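Fumarate reductase iron-sulfur subunit (Mycolicibacterium smegmatis, PDB 7D6V) carries electrons through its three iron-sulfur clusters, as part of the succinate dehydrogenase Sdh1, from the flavoprotein subunit toward the membrane quinone. Local coordinates at the Fe3-s4 cluster site and the interface of chains B and A. Numbering follows the deposited sequence. Chains: chain A, Fumarate reductase iron-sulfur subunit; chain B, Succinate dehydrogenase subunit A.

Contact 1: the Fe3-s4 cluster site. Residues chain A 155-157, 171, 203-209, 220, 224. With F3S (Fe3-s4 cluster), chain C.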
loop_
_atom_site.group_PDB
_atom_site.type_symbol
_atom_site.label_atom_id
_atom_site.label_comp_id
_atom_site.label_asym_id
_atom_site.label_seq_id
_atom_site.Cartn_x
_atom_site.Cartn_y
_atom_site.Cartn_z
ATOM N N CYS A 155 5.805 4.520 17.306
ATOM C CA CYS A 155 5.060 4.522 18.562
ATOM C C CYS A 155 6.020 4.457 19.740
ATOM O O CYS A 155 6.938 3.636 19.746
ATOM C CB CYS A 155 4.085 3.345 18.610
ATOM S SG CYS A 155 3.097 3.256 20.122
ATOM N N HIS A 156 5.823 5.314 20.739
ATOM C CA HIS A 156 6.729 5.289 21.881
ATOM C C HIS A 156 6.395 4.194 22.880
ATOM O O HIS A 156 7.237 3.874 23.725
ATOM C CB HIS A 156 6.715 6.641 22.595
ATOM C CG HIS A 156 5.430 6.934 23.304
ATOM N ND1 HIS A 156 5.349 7.053 24.675
ATOM C CD2 HIS A 156 4.175 7.120 22.834
ATOM C CE1 HIS A 156 4.100 7.305 25.017
ATOM N NE2 HIS A 156 3.368 7.350 23.920
ATOM N N VAL A 157 5.192 3.621 22.814
ATOM C CA VAL A 157 4.818 2.571 23.755
ATOM C C VAL A 157 5.765 1.386 23.631
ATOM O O VAL A 157 6.237 0.841 24.635
ATOM C CB VAL A 157 3.353 2.150 23.535
ATOM C CG1 VAL A 157 2.957 1.071 24.523
ATOM C CG2 VAL A 157 2.436 3.346 23.657
ATOM N N PRO A 171 -0.288 0.608 16.766
ATOM C CA PRO A 171 -1.311 1.349 16.007
ATOM C C PRO A 171 -1.924 0.569 14.858
ATOM O O PRO A 171 -3.139 0.653 14.646
ATOM C CB PRO A 171 -0.543 2.577 15.495
ATOM C CG PRO A 171 0.901 2.332 15.817
ATOM C CD PRO A 171 0.941 1.390 16.954
ATOM N N CYS A 203 -2.123 2.980 24.988
ATOM C CA CYS A 203 -2.067 4.090 24.048
ATOM C C CYS A 203 -2.487 5.376 24.742
ATOM O O CYS A 203 -3.665 5.565 25.055
ATOM C CB CYS A 203 -2.961 3.815 22.843
ATOM S SG CYS A 203 -2.964 5.128 21.601
ATOM N N ASN A 204 -1.480 6.425 24.933
ATOM C CA ASN A 204 -1.794 7.836 25.025
ATOM C C ASN A 204 -1.757 8.391 23.611
ATOM O O ASN A 204 -1.019 7.896 22.757
ATOM C CB ASN A 204 -0.834 8.572 25.965
ATOM C CG ASN A 204 0.563 8.730 25.402
ATOM O OD1 ASN A 204 0.993 7.978 24.535
ATOM N ND2 ASN A 204 1.287 9.710 25.913
ATOM N N ILE A 205 -2.560 9.409 23.356
ATOM C CA ILE A 205 -2.996 9.690 21.994
ATOM C C ILE A 205 -2.142 10.773 21.355
ATOM O O ILE A 205 -2.619 11.557 20.528
ATOM C CB ILE A 205 -4.487 10.045 21.967
ATOM C CG1 ILE A 205 -4.737 11.299 22.788
ATOM C CG2 ILE A 205 -5.318 8.887 22.480
ATOM C CD1 ILE A 205 -6.085 11.798 22.606
ATOM N N THR A 206 -0.874 10.829 21.753
ATOM C CA THR A 206 0.078 11.832 21.297
ATOM C C THR A 206 0.260 11.886 19.780
ATOM O O THR A 206 0.909 12.804 19.272
ATOM C CB THR A 206 1.417 11.591 21.981
ATOM O OG1 THR A 206 1.705 10.188 21.974
ATOM C CG2 THR A 206 1.347 12.072 23.411
ATOM N N LYS A 207 -0.272 10.901 19.057
ATOM C CA LYS A 207 -0.579 11.008 17.630
ATOM C C LYS A 207 0.651 10.990 16.723
ATOM O O LYS A 207 0.541 11.319 15.542
ATOM C CB LYS A 207 -1.409 12.270 17.353
ATOM C CG LYS A 207 -2.415 12.142 16.229
ATOM C CD LYS A 207 -2.934 13.498 15.782
ATOM C CE LYS A 207 -4.075 13.973 16.660
ATOM N NZ LYS A 207 -5.323 13.196 16.430
ATOM N N CYS A 208 1.826 10.600 17.224
ATOM C CA CYS A 208 3.008 10.566 16.365
ATOM C C CYS A 208 2.941 9.483 15.306
ATOM O O CYS A 208 3.539 9.635 14.238
ATOM C CB CYS A 208 4.276 10.380 17.197
ATOM S SG CYS A 208 4.910 11.919 17.835
ATOM N N CYS A 209 2.006 8.551 15.448
ATOM C CA CYS A 209 1.792 7.550 14.402
ATOM C C CYS A 209 1.217 8.218 13.123
ATOM O O CYS A 209 1.888 8.274 12.092
ATOM C CB CYS A 209 0.853 6.448 14.892
ATOM S SG CYS A 209 -0.858 6.978 15.138
ATOM N N THR A 220 -5.273 7.987 14.601
ATOM C CA THR A 220 -5.710 8.339 15.947
ATOM C C THR A 220 -7.157 8.819 15.957
ATOM O O THR A 220 -7.957 8.388 16.794
ATOM C CB THR A 220 -4.786 9.401 16.536
ATOM O OG1 THR A 220 -3.425 9.013 16.324
ATOM C CG2 THR A 220 -5.027 9.551 18.022
ATOM N N LEU A 224 -8.415 5.050 16.733
ATOM C CA LEU A 224 -8.028 4.814 18.120
ATOM C C LEU A 224 -8.974 5.492 19.102
ATOM O O LEU A 224 -9.414 4.872 20.073
ATOM C CB LEU A 224 -6.596 5.289 18.345
ATOM C CG LEU A 224 -5.576 4.706 17.375
ATOM C CD1 LEU A 224 -4.223 5.275 17.672
ATOM C CD2 LEU A 224 -5.555 3.192 17.454
HETATM FE FE1 F3S C . 1.192 5.297 18.765
HETATM FE FE3 F3S C . -0.670 6.922 17.710
HETATM FE FE4 F3S C . -1.160 5.851 20.127
HETATM S S1 F3S C . 1.513 7.319 17.909
HETATM S S2 F3S C . 0.908 5.662 21.023
HETATM S S3 F3S C . -0.931 4.675 18.148
HETATM S S4 F3S C . -1.819 7.890 19.418
#
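The [3Fe-4S] cluster is almost wholly enclosed by protein, and a cysteine sulfur faces each of its irons. A:Cys203 SG binds FE4 at 2.4 Å, completing a near-tetrahedral set with the cluster's own sulfides, and A:Cys209 SG binds FE3 at 2.6 Å in a less regular shell. A:Cys155 points its SG at FE1 but is modelled 3.1 Å from that iron, longer than the thiolate bond expected of this family. The torsions differ: SG is anti to the backbone N in A:Cys155 and A:Cys203 (chi1 -180° in both), whereas A:Cys209 holds SG in the crowded position between N and the carbonyl carbon (chi1 69°). The neighbouring A:Cys208 brings its backbone, not its thiol, toward S1. Apolar groups pack on S3: a methyl of A:Leu224, CD1, and the ring carbon CB of A:Pro171, each 3.4 Å away. A:Val157 CG2 lies beside S2 and over one face of the A:His156 imidazole, offset toward its rim; A:His156 CD2 is 4.0 Å from S2. Farther out, A:His156 NE2 donates to A:Asn204 OD1 at 2.5 Å; the acceptor lies in the imidazole plane and is met on a carbonyl lone pair, which fixes the ring's rotation and ties helix 156-159 to the loop after A:Cys203. The site lies where the cysteine-bearing 203-209 loop meets the starts of helices 156-159, 171-181 and 219-235, in the ferredoxin-like, helical part of the subunit that carries the dicluster motif.

Contact 2: the interface of chains B and A. Residues chain B 255-258, 371-372; chain A 28-32, 35, 39.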
loop_
_atom_site.group_PDB
_atom_site.type_symbol
_atom_site.label_atom_id
_atom_site.label_comp_id
_atom_site.label_asym_id
_atom_site.label_seq_id
_atom_site.Cartn_x
_atom_site.Cartn_y
_atom_site.Cartn_z
ATOM N N TRP B 255 13.454 8.953 -17.693
ATOM C CA TRP B 255 14.643 9.530 -17.064
ATOM C C TRP B 255 14.554 9.602 -15.543
ATOM O O TRP B 255 15.390 8.989 -14.866
ATOM C CB TRP B 255 14.966 10.925 -17.600
ATOM C CG TRP B 255 15.819 11.724 -16.649
ATOM C CD1 TRP B 255 15.553 12.970 -16.165
ATOM C CD2 TRP B 255 17.075 11.332 -16.074
ATOM N NE1 TRP B 255 16.555 13.376 -15.322
ATOM C CE2 TRP B 255 17.501 12.389 -15.247
ATOM C CE3 TRP B 255 17.874 10.188 -16.171
ATOM C CZ2 TRP B 255 18.693 12.339 -14.528
ATOM C CZ3 TRP B 255 19.055 10.140 -15.454
ATOM C CH2 TRP B 255 19.454 11.209 -14.644
ATOM N N PRO B 256 13.583 10.333 -14.951
ATOM C CA PRO B 256 13.643 10.531 -13.497
ATOM C C PRO B 256 13.540 9.200 -12.783
ATOM O O PRO B 256 12.498 8.545 -12.843
ATOM C CB PRO B 256 12.441 11.442 -13.200
ATOM C CG PRO B 256 11.964 11.932 -14.522
ATOM C CD PRO B 256 12.337 10.881 -15.512
ATOM N N LEU B 257 14.621 8.780 -12.122
ATOM C CA LEU B 257 14.654 7.432 -11.567
ATOM C C LEU B 257 13.521 7.199 -10.582
ATOM O O LEU B 257 13.035 6.073 -10.464
ATOM C CB LEU B 257 16.004 7.157 -10.909
ATOM C CG LEU B 257 17.216 7.235 -11.836
ATOM C CD1 LEU B 257 18.482 6.853 -11.094
ATOM C CD2 LEU B 257 17.015 6.349 -13.054
ATOM N N SER B 258 13.070 8.247 -9.889
ATOM C CA SER B 258 11.951 8.091 -8.967
ATOM C C SER B 258 10.692 7.613 -9.680
ATOM O O SER B 258 9.857 6.932 -9.074
ATOM C CB SER B 258 11.687 9.409 -8.242
ATOM O OG SER B 258 11.664 10.491 -9.153
ATOM N N LEU B 371 6.706 13.223 -6.264
ATOM C CA LEU B 371 7.688 12.152 -6.348
ATOM C C LEU B 371 8.906 12.497 -7.188
ATOM O O LEU B 371 10.016 12.088 -6.842
ATOM C CB LEU B 371 7.026 10.886 -6.902
ATOM C CG LEU B 371 7.781 9.572 -6.729
ATOM C CD1 LEU B 371 8.175 9.389 -5.280
ATOM C CD2 LEU B 371 6.918 8.418 -7.187
ATOM N N ALA B 372 8.745 13.238 -8.283
ATOM C CA ALA B 372 9.862 13.565 -9.156
ATOM C C ALA B 372 10.120 15.059 -9.270
ATOM O O ALA B 372 11.008 15.461 -10.028
ATOM C CB ALA B 372 9.628 12.978 -10.552
ATOM N N ASN A 28 21.148 13.180 -8.826
ATOM C CA ASN A 28 20.524 13.910 -9.919
ATOM C C ASN A 28 19.183 14.487 -9.474
ATOM O O ASN A 28 18.613 14.095 -8.456
ATOM C CB ASN A 28 20.331 13.007 -11.139
ATOM C CG ASN A 28 21.639 12.542 -11.731
ATOM O OD1 ASN A 28 22.314 13.290 -12.432
ATOM N ND2 ASN A 28 22.003 11.296 -11.456
ATOM N N ASP A 29 18.685 15.437 -10.260
ATOM C CA ASP A 29 17.396 16.051 -9.971
ATOM C C ASP A 29 16.270 15.041 -10.160
ATOM O O ASP A 29 16.213 14.343 -11.174
ATOM C CB ASP A 29 17.172 17.260 -10.874
ATOM C CG ASP A 29 17.995 18.460 -10.460
ATOM O OD1 ASP A 29 17.877 18.895 -9.296
ATOM O OD2 ASP A 29 18.763 18.970 -11.301
ATOM N N GLY A 30 15.376 14.967 -9.180
ATOM C CA GLY A 30 14.208 14.117 -9.280
ATOM C C GLY A 30 14.376 12.697 -8.794
ATOM O O GLY A 30 13.555 11.842 -9.144
ATOM N N GLU A 31 15.399 12.411 -7.998
ATOM C CA GLU A 31 15.667 11.061 -7.526
ATOM C C GLU A 31 15.312 10.935 -6.052
ATOM O O GLU A 31 15.477 11.876 -5.279
ATOM C CB GLU A 31 17.131 10.690 -7.735
ATOM C CG GLU A 31 17.518 10.575 -9.189
ATOM C CD GLU A 31 18.971 10.236 -9.369
ATOM O OE1 GLU A 31 19.702 10.223 -8.358
ATOM O OE2 GLU A 31 19.385 9.981 -10.517
ATOM N N VAL A 32 14.797 9.764 -5.678
ATOM C CA VAL A 32 14.493 9.454 -4.284
ATOM C C VAL A 32 15.718 8.867 -3.598
ATOM O O VAL A 32 16.718 8.548 -4.248
ATOM C CB VAL A 32 13.284 8.510 -4.152
ATOM C CG1 VAL A 32 12.014 9.218 -4.582
ATOM C CG2 VAL A 32 13.499 7.241 -4.941
ATOM N N ASP A 35 16.918 5.455 -4.876
ATOM C CA ASP A 35 17.773 5.479 -6.060
ATOM C C ASP A 35 19.233 5.695 -5.684
ATOM O O ASP A 35 20.133 5.077 -6.267
ATOM C CB ASP A 35 17.314 6.565 -7.032
ATOM C CG ASP A 35 15.870 6.408 -7.450
ATOM O OD1 ASP A 35 15.169 7.435 -7.555
ATOM O OD2 ASP A 35 15.432 5.259 -7.671
ATOM N N ARG A 39 22.350 3.183 -6.403
ATOM C CA ARG A 39 23.604 3.588 -7.028
ATOM C C ARG A 39 24.797 3.239 -6.146
ATOM O O ARG A 39 25.836 2.781 -6.641
ATOM C CB ARG A 39 23.583 5.083 -7.333
ATOM C CG ARG A 39 24.653 5.516 -8.314
ATOM C CD ARG A 39 24.713 7.021 -8.453
ATOM N NE ARG A 39 23.387 7.628 -8.427
ATOM C CZ ARG A 39 22.591 7.735 -9.485
ATOM N NH1 ARG A 39 22.980 7.268 -10.662
ATOM N NH2 ARG A 39 21.403 8.305 -9.366
#
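Loop 255-258 of the flavoprotein chain B, with the end of its helix 362-372, meets the chain A turn 28-32 and the first turns of helix 33-43, in the subunit's 2Fe-2S domain. B:Leu257 lies at the centre. Its CG is anti to the carbonyl carbon (chi1 -61°), and the side chain runs alongside A:Glu31, pointing the same way, so that methyl CD1 rests 3.3 Å from carboxylate oxygen OE2. A:Arg39 crosses this leucine at about a right angle, its NH2 3.7 Å from the same CD1, while A:Asp35 packs its carboxylate against B:Leu257 CB. The charged groups are held within chain A: A:Arg39 NH2 forms a salt bridge with A:Glu31 OE1 at 2.8 Å, approaching from above the carboxylate plane, and A:Asn28 ND2 donates to A:Glu31 OE2 at 3.1 Å, also from above that plane. Gripped at both oxygens, the extended A:Glu31 presents a fixed flank to the leucine, and the guanidinium probably offsets its charge. At one end of the patch, the benzo edge of B:Trp255 meets A:Asn28, with CZ2 3.8 Å from CB; ring and amide planes stand 75° apart, so this is an edge contact and not a stack. At the other end, A:Val32 CG1 touches B:Ser258 CB and also B:Leu371 CD1, the valine and leucine crossing obliquely. A:Asp35 closes the N-terminal end of its own helix in the manner of a capping box: OD1 accepts the backbone N-H of A:Val32 at 3.0 Å from above the carboxylate plane, while the backbone N of B:Ser258 lies 3.2 Å from that same oxygen.

The centres of contact 1 and contact 2 lie about 33 Å apart, and they share no residue or secondary-structure element. Contact 2 belongs to the 2Fe-2S domain of chain A, where the subunit meets the FAD-bearing chain B; contact 1 lies in the dicluster region, inside chain A. The one contributes to the docking of the iron-sulfur subunit on the flavoprotein; the other houses the [3Fe-4S] cluster, which in this family ends the subunit's cluster chain on the membrane side. Docking through contact 2 would help keep the flavin in register with the cluster chain that leads to contact 1.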